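Local coordinates for protein transcriptional regulator (Corynebacterium diphtheriae, PDB 3LMM) that is of undetermined function but probably acts as a transcriptional regulator, joining a Schlafen AlbA_2 domain to a RecG C-terminal-like region and helix-turn-helix family domains, at residues D70-P79 and P140-R151; S225-T233 and A358-L366. All coordinates share one frame; numbering follows the deposited sequence.

Interaction 1: residues D70-P79 and P140-R151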
ATOM      1  N   ASP A  70       7.850 -11.380   7.483  1.00 24.21           N
ATOM      2  CA  ASP A  70       9.145 -10.718   7.583  1.00 20.90           C
ATOM      3  C   ASP A  70      10.204 -11.470   6.804  1.00 20.13           C
ATOM      4  O   ASP A  70      11.059 -10.856   6.171  1.00 17.12           O
ATOM      5  CB  ASP A  70       9.586 -10.591   9.040  1.00 30.26           C
ATOM      6  CG  ASP A  70       9.058  -9.333   9.700  1.00 38.19           C
ATOM      7  OD1 ASP A  70       9.301  -9.136  10.916  1.00 46.01           O
ATOM      8  OD2 ASP A  70       8.401  -8.532   9.002  1.00 32.44           O
ATOM      9  N   GLU A  71      10.155 -12.797   6.850  1.00 11.54           N
ATOM     10  CA  GLU A  71      11.137 -13.579   6.120  1.00 14.33           C
ATOM     11  C   GLU A  71      10.954 -13.395   4.607  1.00 16.30           C
ATOM     12  O   GLU A  71      11.931 -13.258   3.869  1.00  7.29           O
ATOM     13  CB  GLU A  71      11.032 -15.058   6.496  1.00 13.38           C
ATOM     14  CG  GLU A  71      12.252 -15.886   6.086  1.00 24.06           C
ATOM     15  CD  GLU A  71      13.485 -15.623   6.954  1.00 33.00           C
ATOM     16  OE1 GLU A  71      13.896 -14.447   7.099  1.00 34.02           O
ATOM     17  OE2 GLU A  71      14.057 -16.599   7.492  1.00 40.82           O
ATOM     18  N   VAL A  72       9.706 -13.380   4.144  1.00 14.43           N
ATOM     19  CA  VAL A  72       9.441 -13.192   2.717  1.00 11.87           C
ATOM     20  C   VAL A  72      10.016 -11.863   2.240  1.00 10.66           C
ATOM     21  O   VAL A  72      10.561 -11.780   1.149  1.00  9.49           O
ATOM     22  CB  VAL A  72       7.935 -13.241   2.416  1.00 12.93           C
ATOM     23  CG1 VAL A  72       7.681 -13.013   0.939  1.00  4.10           C
ATOM     24  CG2 VAL A  72       7.391 -14.578   2.836  1.00  2.54           C
ATOM     25  N   ALA A  73       9.895 -10.824   3.055  1.00  9.66           N
ATOM     26  CA  ALA A  73      10.470  -9.552   2.668  1.00 19.03           C
ATOM     27  C   ALA A  73      11.999  -9.691   2.540  1.00 22.51           C
ATOM     28  O   ALA A  73      12.595  -9.059   1.677  1.00 19.47           O
ATOM     29  CB  ALA A  73      10.111  -8.463   3.667  1.00 17.55           C
ATOM     30  N   CYS A  74      12.653 -10.503   3.373  1.00 17.65           N
ATOM     31  CA  CYS A  74      14.109 -10.643   3.217  1.00 29.27           C
ATOM     32  C   CYS A  74      14.387 -11.157   1.842  1.00 31.38           C
ATOM     33  O   CYS A  74      15.202 -10.613   1.105  1.00 32.68           O
ATOM     34  CB  CYS A  74      14.720 -11.671   4.161  1.00 24.96           C
ATOM     35  SG  CYS A  74      15.441 -10.943   5.641  1.00 68.77           S
HETATM   36  N   MSE A  75      13.697 -12.241   1.523  1.00 32.97           N
HETATM   37  CA  MSE A  75      13.872 -12.907   0.262  1.00 30.04           C
HETATM   38  C   MSE A  75      13.608 -11.981  -0.895  1.00 28.76           C
HETATM   39  O   MSE A  75      14.523 -11.638  -1.642  1.00 22.26           O
HETATM   40  CB  MSE A  75      12.945 -14.107   0.183  1.00 31.35           C
HETATM   41  CG  MSE A  75      13.419 -15.130  -0.802  1.00 46.18           C
HETATM   42 SE   MSE A  75      15.051 -15.969  -0.238  1.00 59.31          SE
HETATM   43  CE  MSE A  75      16.330 -14.866  -1.150  1.00 58.76           C
ATOM     44  N   ALA A  76      12.352 -11.571  -1.033  1.00 29.11           N
ATOM     45  CA  ALA A  76      11.962 -10.681  -2.114  1.00 26.07           C
ATOM     46  C   ALA A  76      12.928  -9.512  -2.269  1.00 17.53           C
ATOM     47  O   ALA A  76      13.101  -8.997  -3.367  1.00 15.73           O
ATOM     48  CB  ALA A  76      10.540 -10.170  -1.880  1.00 13.33           C
ATOM     49  N   ASN A  77      13.562  -9.105  -1.174  1.00 14.81           N
ATOM     50  CA  ASN A  77      14.506  -7.996  -1.225  1.00 17.36           C
ATOM     51  C   ASN A  77      15.860  -8.387  -1.748  1.00 14.86           C
ATOM     52  O   ASN A  77      16.593  -7.542  -2.225  1.00 17.80           O
ATOM     53  CB  ASN A  77      14.721  -7.375   0.148  1.00 25.38           C
ATOM     54  CG  ASN A  77      13.563  -6.542   0.591  1.00 31.86           C
ATOM     55  OD1 ASN A  77      12.969  -5.820  -0.207  1.00 37.27           O
ATOM     56  ND2 ASN A  77      13.238  -6.613   1.878  1.00 41.74           N
ATOM     57  N   THR A  78      16.234  -9.649  -1.626  1.00  6.45           N
ATOM     58  CA  THR A  78      17.543 -10.027  -2.131  1.00 13.47           C
ATOM     59  C   THR A  78      17.367 -10.353  -3.608  1.00 18.26           C
ATOM     60  O   THR A  78      16.385 -10.990  -3.996  1.00 25.59           O
ATOM     61  CB  THR A  78      18.102 -11.262  -1.432  1.00  6.46           C
ATOM     62  OG1 THR A  78      18.040 -12.362  -2.337  1.00 17.12           O
ATOM     63  CG2 THR A  78      17.290 -11.614  -0.222  1.00  2.54           C
ATOM     64  N   PRO A  79      18.314  -9.934  -4.458  1.00 21.27           N
ATOM     65  CA  PRO A  79      18.122 -10.256  -5.875  1.00 21.67           C
ATOM     66  C   PRO A  79      18.030 -11.763  -6.145  1.00 18.38           C
ATOM     67  O   PRO A  79      18.700 -12.570  -5.500  1.00 11.12           O
ATOM     68  CB  PRO A  79      19.328  -9.598  -6.544  1.00 11.63           C
ATOM     69  CG  PRO A  79      20.390  -9.725  -5.496  1.00 28.29           C
ATOM     70  CD  PRO A  79      19.652  -9.357  -4.221  1.00 26.15           C
ATOM     71  N   PRO A 140      12.285  -2.112  -2.981  1.00 17.72           N
ATOM     72  CA  PRO A 140      12.413  -2.611  -1.610  1.00 14.23           C
ATOM     73  C   PRO A 140      11.092  -2.890  -0.906  1.00 10.18           C
ATOM     74  O   PRO A 140      10.136  -2.121  -1.000  1.00  3.73           O
ATOM     75  CB  PRO A 140      13.242  -1.531  -0.912  1.00  8.22           C
ATOM     76  CG  PRO A 140      13.025  -0.313  -1.754  1.00 22.54           C
ATOM     77  CD  PRO A 140      13.026  -0.858  -3.159  1.00 11.61           C
ATOM     78  N   ILE A 141      11.054  -4.017  -0.205  1.00 12.47           N
ATOM     79  CA  ILE A 141       9.867  -4.437   0.530  1.00 16.81           C
ATOM     80  C   ILE A 141      10.175  -4.335   2.018  1.00 21.26           C
ATOM     81  O   ILE A 141      10.957  -5.128   2.543  1.00 20.74           O
ATOM     82  CB  ILE A 141       9.495  -5.910   0.200  1.00 12.08           C
ATOM     83  CG1 ILE A 141       9.376  -6.108  -1.322  1.00 12.61           C
ATOM     84  CG2 ILE A 141       8.199  -6.272   0.881  1.00  4.61           C
ATOM     85  CD1 ILE A 141       8.501  -5.055  -2.031  1.00 15.81           C
ATOM     86  N   GLU A 142       9.576  -3.356   2.691  1.00 21.50           N
ATOM     87  CA  GLU A 142       9.796  -3.178   4.124  1.00 28.79           C
ATOM     88  C   GLU A 142       8.972  -4.192   4.904  1.00 28.99           C
ATOM     89  O   GLU A 142       7.846  -4.498   4.520  1.00 33.88           O
ATOM     90  CB  GLU A 142       9.423  -1.756   4.533  1.00 31.36           C
ATOM     91  CG  GLU A 142      10.537  -0.765   4.251  1.00 54.80           C
ATOM     92  CD  GLU A 142      10.036   0.637   3.936  1.00 62.79           C
ATOM     93  OE1 GLU A 142      10.884   1.561   3.861  1.00 54.64           O
ATOM     94  OE2 GLU A 142       8.806   0.809   3.758  1.00 64.84           O
ATOM     95  N   ASP A 143       9.526  -4.722   5.991  1.00 23.26           N
ATOM     96  CA  ASP A 143       8.799  -5.722   6.763  1.00 22.07           C
ATOM     97  C   ASP A 143       7.839  -5.125   7.788  1.00 22.02           C
ATOM     98  O   ASP A 143       7.645  -3.916   7.844  1.00 19.90           O
ATOM     99  CB  ASP A 143       9.767  -6.681   7.455  1.00 20.50           C
ATOM    100  CG  ASP A 143      10.666  -5.989   8.453  1.00 23.13           C
ATOM    101  OD1 ASP A 143      10.321  -4.884   8.915  1.00 20.37           O
ATOM    102  OD2 ASP A 143      11.722  -6.562   8.790  1.00 29.49           O
ATOM    103  N   THR A 144       7.242  -5.986   8.603  1.00 25.22           N
ATOM    104  CA  THR A 144       6.276  -5.552   9.607  1.00 26.37           C
ATOM    105  C   THR A 144       6.780  -4.485  10.562  1.00 25.10           C
ATOM    106  O   THR A 144       5.986  -3.746  11.138  1.00 34.55           O
ATOM    107  CB  THR A 144       5.793  -6.732  10.434  1.00 23.70           C
ATOM    108  OG1 THR A 144       6.903  -7.293  11.140  1.00 30.39           O
ATOM    109  CG2 THR A 144       5.172  -7.790   9.532  1.00  9.14           C
ATOM    110  N   SER A 145       8.096  -4.420  10.735  1.00 30.03           N
ATOM    111  CA  SER A 145       8.719  -3.446  11.625  1.00 32.35           C
ATOM    112  C   SER A 145       9.356  -2.299  10.828  1.00 38.35           C
ATOM    113  O   SER A 145      10.210  -1.570  11.342  1.00 37.71           O
ATOM    114  CB  SER A 145       9.797  -4.133  12.468  1.00 32.35           C
ATOM    115  OG  SER A 145       9.271  -5.231  13.206  1.00 50.21           O
ATOM    116  N   ASP A 146       8.935  -2.148   9.572  1.00 41.11           N
ATOM    117  CA  ASP A 146       9.451  -1.110   8.674  1.00 41.64           C
ATOM    118  C   ASP A 146      10.949  -1.210   8.445  1.00 38.86           C
ATOM    119  O   ASP A 146      11.646  -0.194   8.392  1.00 36.74           O
ATOM    120  CB  ASP A 146       9.116   0.283   9.201  1.00 49.99           C
ATOM    121  CG  ASP A 146       7.818   0.805   8.647  1.00 61.37           C
ATOM    122  OD1 ASP A 146       7.459   1.962   8.954  1.00 76.84           O
ATOM    123  OD2 ASP A 146       7.152   0.058   7.896  1.00 58.07           O
ATOM    124  N   ARG A 147      11.439  -2.439   8.310  1.00 34.53           N
ATOM    125  CA  ARG A 147      12.857  -2.663   8.066  1.00 28.88           C
ATOM    126  C   ARG A 147      13.037  -3.172   6.645  1.00 26.47           C
ATOM    127  O   ARG A 147      12.126  -3.753   6.046  1.00 16.18           O
ATOM    128  CB  ARG A 147      13.429  -3.677   9.061  1.00 21.70           C
ATOM    129  CG  ARG A 147      13.096  -3.384  10.512  1.00 27.31           C
ATOM    130  CD  ARG A 147      13.589  -4.482  11.458  1.00 34.40           C
ATOM    131  NE  ARG A 147      13.148  -5.818  11.036  1.00 41.81           N
ATOM    132  CZ  ARG A 147      13.340  -6.937  11.737  1.00 37.30           C
ATOM    133  NH1 ARG A 147      13.964  -6.897  12.905  1.00 38.84           N
ATOM    134  NH2 ARG A 147      12.919  -8.100  11.266  1.00 29.84           N
ATOM    135  N   LEU A 148      14.228  -2.943   6.120  1.00 25.58           N
ATOM    136  CA  LEU A 148      14.575  -3.348   4.777  1.00 22.82           C
ATOM    137  C   LEU A 148      15.864  -4.166   4.827  1.00 22.35           C
ATOM    138  O   LEU A 148      16.958  -3.610   4.852  1.00 25.85           O
ATOM    139  CB  LEU A 148      14.773  -2.098   3.924  1.00 19.89           C
ATOM    140  CG  LEU A 148      15.415  -2.321   2.560  1.00 26.26           C
ATOM    141  CD1 LEU A 148      14.615  -3.370   1.816  1.00 31.32           C
ATOM    142  CD2 LEU A 148      15.456  -1.016   1.780  1.00 27.57           C
ATOM    143  N   ARG A 149      15.731  -5.486   4.862  1.00 16.90           N
ATOM    144  CA  ARG A 149      16.890  -6.358   4.911  1.00 18.65           C
ATOM    145  C   ARG A 149      16.771  -7.473   3.874  1.00 21.27           C
ATOM    146  O   ARG A 149      15.683  -7.767   3.385  1.00 23.20           O
ATOM    147  CB  ARG A 149      17.060  -6.926   6.332  1.00 16.22           C
ATOM    148  CG  ARG A 149      15.763  -7.101   7.115  1.00 23.78           C
ATOM    149  CD  ARG A 149      15.962  -6.805   8.606  1.00 25.82           C
ATOM    150  NE  ARG A 149      16.632  -7.881   9.327  1.00 44.99           N
ATOM    151  CZ  ARG A 149      17.303  -7.723  10.467  1.00 52.29           C
ATOM    152  NH1 ARG A 149      17.878  -8.767  11.056  1.00 58.60           N
ATOM    153  NH2 ARG A 149      17.422  -6.520  11.014  1.00 55.38           N
ATOM    154  N   TRP A 150      17.898  -8.078   3.525  1.00 27.36           N
ATOM    155  CA  TRP A 150      17.904  -9.149   2.539  1.00 25.96           C
ATOM    156  C   TRP A 150      18.738 -10.346   2.977  1.00 23.86           C
ATOM    157  O   TRP A 150      19.648 -10.204   3.779  1.00 24.43           O
ATOM    158  CB  TRP A 150      18.430  -8.617   1.214  1.00 23.31           C
ATOM    159  CG  TRP A 150      19.797  -8.007   1.284  1.00 29.43           C
ATOM    160  CD1 TRP A 150      20.632  -7.929   2.371  1.00 28.74           C
ATOM    161  CD2 TRP A 150      20.487  -7.377   0.205  1.00 30.12           C
ATOM    162  NE1 TRP A 150      21.805  -7.284   2.026  1.00 25.40           N
ATOM    163  CE2 TRP A 150      21.739  -6.937   0.703  1.00 26.36           C
ATOM    164  CE3 TRP A 150      20.169  -7.137  -1.134  1.00 17.37           C
ATOM    165  CZ2 TRP A 150      22.669  -6.278  -0.092  1.00 17.33           C
ATOM    166  CZ3 TRP A 150      21.093  -6.479  -1.927  1.00 31.90           C
ATOM    167  CH2 TRP A 150      22.334  -6.055  -1.402  1.00 28.32           C
ATOM    168  N   ARG A 151      18.431 -11.522   2.437  1.00 23.72           N
ATOM    169  CA  ARG A 151      19.154 -12.755   2.753  1.00 15.81           C
ATOM    170  C   ARG A 151      20.663 -12.707   2.498  1.00 16.58           C
ATOM    171  O   ARG A 151      21.113 -12.264   1.440  1.00 14.59           O
ATOM    172  CB  ARG A 151      18.574 -13.912   1.932  1.00 11.64           C
ATOM    173  CG  ARG A 151      17.512 -14.747   2.616  1.00 16.40           C
ATOM    174  CD  ARG A 151      18.058 -15.425   3.860  1.00 18.10           C
ATOM    175  NE  ARG A 151      17.616 -16.815   4.016  1.00 32.58           N
ATOM    176  CZ  ARG A 151      18.259 -17.873   3.519  1.00 39.92           C
ATOM    177  NH1 ARG A 151      19.378 -17.712   2.821  1.00 44.96           N
ATOM    178  NH2 ARG A 151      17.810 -19.101   3.755  1.00 45.57           N
TER
HETATM  179  O   HOH W   1      12.430  -8.695   7.599  1.00 27.66           O
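Asn77, in the last turn of helix 62-77, holds the 140-151 segment by its side-chain amide within the Schlafen AlbA_2 domain, where an Asx turn at Asp143 and a type I turn from Asp143 to Asp146 shape the chain. Three hydrogen bonds use that amide. Asn77 OD1 receives the N-H of Ile141 at 2.6 Å, in the carbonyl plane on a lone pair and nearly straight (167°). Asn77 ND2 gives one bond to Ile141 O at 2.8 Å, in the amide plane, and a second to Arg149 O at 3.1 Å, tilted from it. With CG beside the backbone N (chi1 -74°) the amide reaches the 140-151 segment, and bonds at both its ends probably hold its plane.

The Asp70 carboxylate takes bonds from N and OG1 of Thr144, although the position of OD2 is uncertain. Arg147 NE lies 2.8 Å from Asp143 OD2, on the syn lone pair of that oxygen; Arg147 NH2 adds a longer bond to the same atom from above the carboxylate plane. The pairing of Arg147 with Asp70 is long, and no N-H points at the oxygen.

Apolar contacts join Ala73 and Ala76 to Ile141, while Pro79 meets the Trp150 ring obliquely. Cys74, disulfide-bonded to Cys156 on the neighbouring strand 156-158, lies where the helix passes strand 149-151: its CA-H points almost straight (172°) at Arg149 O, with CA and O 3.3 Å apart.

Interaction 2: residues S225-T233 and A358-L366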
ATOM      1  N   SER A 225      19.372   9.103 -10.515  1.00 17.81           N
ATOM      2  CA  SER A 225      18.592   8.136 -11.265  1.00 16.64           C
ATOM      3  C   SER A 225      17.531   8.922 -11.989  1.00 13.69           C
ATOM      4  O   SER A 225      17.435  10.140 -11.849  1.00  4.65           O
ATOM      5  CB  SER A 225      17.926   7.123 -10.334  1.00 24.46           C
ATOM      6  OG  SER A 225      17.036   7.752  -9.426  1.00 20.73           O
ATOM      7  N   GLN A 226      16.719   8.213 -12.749  1.00 18.84           N
ATOM      8  CA  GLN A 226      15.654   8.855 -13.492  1.00 27.33           C
ATOM      9  C   GLN A 226      14.596   9.415 -12.522  1.00 24.50           C
ATOM     10  O   GLN A 226      14.022  10.475 -12.759  1.00 15.09           O
ATOM     11  CB  GLN A 226      15.033   7.843 -14.461  1.00 33.43           C
ATOM     12  CG  GLN A 226      14.265   8.459 -15.622  1.00 38.89           C
ATOM     13  CD  GLN A 226      15.154   9.234 -16.569  1.00 33.39           C
ATOM     14  OE1 GLN A 226      16.065   8.674 -17.180  1.00 29.90           O
ATOM     15  NE2 GLN A 226      14.885  10.531 -16.707  1.00 37.08           N
ATOM     16  N   ALA A 227      14.352   8.704 -11.424  1.00 17.61           N
ATOM     17  CA  ALA A 227      13.380   9.170 -10.443  1.00 26.15           C
ATOM     18  C   ALA A 227      13.963  10.317  -9.624  1.00 26.15           C
ATOM     19  O   ALA A 227      13.238  11.194  -9.148  1.00 28.94           O
ATOM     20  CB  ALA A 227      12.960   8.036  -9.515  1.00 13.62           C
ATOM     21  N   GLY A 228      15.278  10.295  -9.454  1.00 24.48           N
ATOM     22  CA  GLY A 228      15.931  11.333  -8.688  1.00 26.84           C
ATOM     23  C   GLY A 228      15.991  12.605  -9.497  1.00 36.11           C
ATOM     24  O   GLY A 228      15.831  13.697  -8.959  1.00 44.76           O
ATOM     25  N   LYS A 229      16.228  12.466 -10.797  1.00 34.38           N
ATOM     26  CA  LYS A 229      16.300  13.624 -11.682  1.00 33.39           C
ATOM     27  C   LYS A 229      14.913  14.259 -11.789  1.00 36.05           C
ATOM     28  O   LYS A 229      14.764  15.481 -11.721  1.00 35.69           O
ATOM     29  CB  LYS A 229      16.786  13.190 -13.076  1.00 32.99           C
ATOM     30  CG  LYS A 229      16.605  14.220 -14.203  1.00 25.47           C
ATOM     31  CD  LYS A 229      17.121  13.659 -15.529  1.00 21.92           C
ATOM     32  CE  LYS A 229      16.899  14.596 -16.728  1.00 23.38           C
ATOM     33  NZ  LYS A 229      15.512  14.592 -17.301  1.00 24.75           N
ATOM     34  N   LEU A 230      13.900  13.414 -11.933  1.00 28.36           N
ATOM     35  CA  LEU A 230      12.533  13.876 -12.073  1.00 21.76           C
ATOM     36  C   LEU A 230      12.052  14.624 -10.838  1.00 21.44           C
ATOM     37  O   LEU A 230      11.267  15.569 -10.937  1.00 24.96           O
ATOM     38  CB  LEU A 230      11.635  12.668 -12.357  1.00 17.78           C
ATOM     39  CG  LEU A 230      10.230  12.799 -12.964  1.00 14.26           C
ATOM     40  CD1 LEU A 230       9.195  12.429 -11.941  1.00 16.27           C
ATOM     41  CD2 LEU A 230      10.008  14.197 -13.482  1.00 16.05           C
ATOM     42  N   LEU A 231      12.548  14.225  -9.675  1.00 24.10           N
ATOM     43  CA  LEU A 231      12.129  14.861  -8.429  1.00 26.64           C
ATOM     44  C   LEU A 231      12.890  16.100  -7.946  1.00 25.87           C
ATOM     45  O   LEU A 231      12.273  17.033  -7.436  1.00 25.52           O
ATOM     46  CB  LEU A 231      12.092  13.824  -7.301  1.00 19.25           C
ATOM     47  CG  LEU A 231      10.671  13.462  -6.842  1.00 21.93           C
ATOM     48  CD1 LEU A 231       9.817  13.090  -8.042  1.00 17.10           C
ATOM     49  CD2 LEU A 231      10.722  12.320  -5.844  1.00 13.96           C
ATOM     50  N   PHE A 232      14.210  16.128  -8.109  1.00 22.27           N
ATOM     51  CA  PHE A 232      14.976  17.275  -7.645  1.00 17.02           C
ATOM     52  C   PHE A 232      15.526  18.185  -8.737  1.00 19.45           C
ATOM     53  O   PHE A 232      16.261  19.134  -8.453  1.00 18.96           O
ATOM     54  CB  PHE A 232      16.115  16.804  -6.760  1.00  1.00           C
ATOM     55  CG  PHE A 232      15.656  16.131  -5.510  1.00 12.17           C
ATOM     56  CD1 PHE A 232      15.399  14.767  -5.486  1.00 11.73           C
ATOM     57  CD2 PHE A 232      15.495  16.860  -4.339  1.00 14.55           C
ATOM     58  CE1 PHE A 232      14.991  14.132  -4.304  1.00 12.46           C
ATOM     59  CE2 PHE A 232      15.086  16.236  -3.152  1.00 11.07           C
ATOM     60  CZ  PHE A 232      14.837  14.870  -3.134  1.00  5.45           C
ATOM     61  N   THR A 233      15.151  17.904  -9.978  1.00 23.83           N
ATOM     62  CA  THR A 233      15.603  18.665 -11.137  1.00 25.27           C
ATOM     63  C   THR A 233      14.423  19.193 -11.934  1.00 31.14           C
ATOM     64  O   THR A 233      13.424  18.491 -12.115  1.00 40.98           O
ATOM     65  CB  THR A 233      16.443  17.770 -12.066  1.00 26.16           C
ATOM     66  OG1 THR A 233      17.768  17.643 -11.533  1.00 14.93           O
ATOM     67  CG2 THR A 233      16.489  18.335 -13.477  1.00 24.36           C
ATOM     68  N   ALA A 358      10.588   2.263  -9.126  1.00 12.52           N
ATOM     69  CA  ALA A 358      11.689   3.111  -8.711  1.00 13.90           C
ATOM     70  C   ALA A 358      11.179   4.456  -8.175  1.00 17.56           C
ATOM     71  O   ALA A 358      11.570   4.894  -7.090  1.00 14.57           O
ATOM     72  CB  ALA A 358      12.639   3.337  -9.873  1.00 11.55           C
ATOM     73  N   LEU A 359      10.296   5.104  -8.929  1.00 12.14           N
ATOM     74  CA  LEU A 359       9.746   6.405  -8.536  1.00 13.13           C
ATOM     75  C   LEU A 359       8.987   6.266  -7.234  1.00 15.03           C
ATOM     76  O   LEU A 359       9.105   7.103  -6.337  1.00 14.00           O
ATOM     77  CB  LEU A 359       8.784   6.931  -9.609  1.00 16.39           C
ATOM     78  CG  LEU A 359       8.580   8.431  -9.881  1.00  8.54           C
ATOM     79  CD1 LEU A 359       7.087   8.713  -9.893  1.00  1.00           C
ATOM     80  CD2 LEU A 359       9.291   9.291  -8.854  1.00  1.00           C
ATOM     81  N   ALA A 360       8.190   5.209  -7.146  1.00 15.64           N
ATOM     82  CA  ALA A 360       7.416   4.967  -5.946  1.00 12.31           C
ATOM     83  C   ALA A 360       8.374   4.876  -4.776  1.00 15.66           C
ATOM     84  O   ALA A 360       8.265   5.642  -3.822  1.00 20.62           O
ATOM     85  CB  ALA A 360       6.625   3.682  -6.071  1.00  8.11           C
ATOM     86  N   ASP A 361       9.336   3.965  -4.852  1.00 14.47           N
ATOM     87  CA  ASP A 361      10.258   3.839  -3.741  1.00 18.30           C
ATOM     88  C   ASP A 361      10.913   5.152  -3.315  1.00 20.81           C
ATOM     89  O   ASP A 361      11.087   5.389  -2.122  1.00 29.16           O
ATOM     90  CB  ASP A 361      11.360   2.836  -4.026  1.00 15.33           C
ATOM     91  CG  ASP A 361      12.326   2.741  -2.874  1.00 28.06           C
ATOM     92  OD1 ASP A 361      11.887   2.290  -1.792  1.00 21.72           O
ATOM     93  OD2 ASP A 361      13.506   3.140  -3.031  1.00 31.19           O
ATOM     94  N   LEU A 362      11.285   5.994  -4.276  1.00 17.44           N
ATOM     95  CA  LEU A 362      11.920   7.258  -3.945  1.00 12.51           C
ATOM     96  C   LEU A 362      11.003   8.113  -3.087  1.00 16.75           C
ATOM     97  O   LEU A 362      11.466   8.789  -2.165  1.00 19.49           O
ATOM     98  CB  LEU A 362      12.297   8.019  -5.212  1.00  5.21           C
ATOM     99  CG  LEU A 362      13.121   9.293  -5.002  1.00  3.10           C
ATOM    100  CD1 LEU A 362      14.437   8.980  -4.307  1.00  1.00           C
ATOM    101  CD2 LEU A 362      13.363   9.945  -6.353  1.00  1.46           C
ATOM    102  N   TYR A 363       9.704   8.092  -3.377  1.00 18.50           N
ATOM    103  CA  TYR A 363       8.750   8.888  -2.590  1.00 23.67           C
ATOM    104  C   TYR A 363       8.626   8.332  -1.171  1.00 22.77           C
ATOM    105  O   TYR A 363       8.423   9.084  -0.221  1.00 19.18           O
ATOM    106  CB  TYR A 363       7.375   8.909  -3.271  1.00 16.24           C
ATOM    107  CG  TYR A 363       7.197  10.016  -4.283  1.00 12.70           C
ATOM    108  CD1 TYR A 363       6.835  11.306  -3.889  1.00 13.30           C
ATOM    109  CD2 TYR A 363       7.375   9.769  -5.637  1.00 17.77           C
ATOM    110  CE1 TYR A 363       6.647  12.324  -4.832  1.00 10.83           C
ATOM    111  CE2 TYR A 363       7.192  10.771  -6.585  1.00 21.52           C
ATOM    112  CZ  TYR A 363       6.825  12.047  -6.184  1.00 21.15           C
ATOM    113  OH  TYR A 363       6.619  13.008  -7.162  1.00 16.53           O
ATOM    114  N   ARG A 364       8.744   7.012  -1.051  1.00 21.00           N
ATOM    115  CA  ARG A 364       8.684   6.338   0.236  1.00 25.22           C
ATOM    116  C   ARG A 364       9.905   6.757   1.035  1.00 26.68           C
ATOM    117  O   ARG A 364       9.812   7.075   2.221  1.00 31.37           O
ATOM    118  CB  ARG A 364       8.727   4.822   0.052  1.00 31.90           C
ATOM    119  CG  ARG A 364       7.399   4.110   0.195  1.00 45.18           C
ATOM    120  CD  ARG A 364       6.791   4.306   1.585  1.00 59.27           C
ATOM    121  NE  ARG A 364       7.640   3.824   2.673  1.00 60.80           N
ATOM    122  CZ  ARG A 364       7.255   3.758   3.945  1.00 64.90           C
ATOM    123  NH1 ARG A 364       6.031   4.138   4.294  1.00 61.82           N
ATOM    124  NH2 ARG A 364       8.098   3.323   4.872  1.00 66.50           N
ATOM    125  N   ALA A 365      11.053   6.745   0.367  1.00 28.81           N
ATOM    126  CA  ALA A 365      12.320   7.106   0.984  1.00 23.19           C
ATOM    127  C   ALA A 365      12.266   8.508   1.566  1.00 21.34           C
ATOM    128  O   ALA A 365      12.853   8.761   2.619  1.00 19.56           O
ATOM    129  CB  ALA A 365      13.436   6.998  -0.039  1.00 29.60           C
ATOM    130  N   LEU A 366      11.562   9.411   0.880  1.00 17.83           N
ATOM    131  CA  LEU A 366      11.400  10.796   1.336  1.00 20.30           C
ATOM    132  C   LEU A 366      10.352  10.890   2.439  1.00 19.98           C
ATOM    133  O   LEU A 366      10.219  11.921   3.097  1.00 14.55           O
ATOM    134  CB  LEU A 366      10.966  11.705   0.187  1.00 26.68           C
ATOM    135  CG  LEU A 366      12.041  12.251  -0.741  1.00 24.53           C
ATOM    136  CD1 LEU A 366      13.146  12.855   0.081  1.00 30.66           C
ATOM    137  CD2 LEU A 366      12.577  11.157  -1.605  1.00 36.72           C
TER
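Two helices, 226-232 and 357-365, pack through a buried apolar interface made largely of leucine and alanine side chains, beside helices 264-278 and 298-311 and next to helix 190-199. Their segment axes pass 9.1 Å apart at a crossing angle of -58°. The backbones come nearest at Ala227 and Leu359, and the small side chain of Ala227 permits this approach: its CB sits 3.7 Å from Leu359 CA, and Leu362 CD2 is equally near to that methyl.

Leu231 reaches further across. It meets Leu362 tip to tip, CD2 to CD2 at 3.6 Å, and its two methyls divide the remaining work. Leu231 CD1 touches Leu359 CD2 at 3.9 Å and also lies against the hydroxyl end of Tyr363. Leu231 CD2 stands over one face of the Tyr363 ring, 4.0 Å from the centroid and 14° off the normal, a CH-pi contact. CG of Leu362 is anti to the backbone N (chi1 -173°), which swings the branched end of Leu362 toward helix 226-232, where CD2 meets both Ala227 and Leu231.

The second helix belongs to the region related to the RecG C-terminal family. The first opens with an N-cap: Ser225 OG accepts from Gly228 N at 3.1 Å, a bond that caps the first turn of the helix. Helix 264-278 adds Cys264 and Leu265 against Leu231, and helix 298-311 meets Tyr363 through Met309 and Ile310, so the leucine-tyrosine pair lies among several helices.

Toward the C-terminal ends the partners change to Phe232 and Leu366, whose side chains slide past each other in opposite directions. Leu366 CD1 comes to the edge of the phenyl ring, near its plane, 4.2 Å from Phe232 CZ.

Interaction 1 closes before interaction 2 opens along the chain, and their centres lie about 20 Å apart. The first joins helix 62-77 to the segment that ends in strand 149-151 in the Schlafen AlbA_2 domain; the second packs helix 226-232 on helix 357-365, the latter in the RecG C-terminal-like region. They share no sheet, yet they touch: Glu142 OE2 of the 140-151 segment forms a salt bridge with Arg364 NH2 of helix 357-365 at 2.8 Å, and Pro140 packs on Asp361. Arg161 pairs with both Glu142 and Asp361. Helix 357-365 thus packs on helix 226-232 along one side, while Asp361 and Arg364 meet the Schlafen AlbA_2 domain, so the two parts adjoin at this helix.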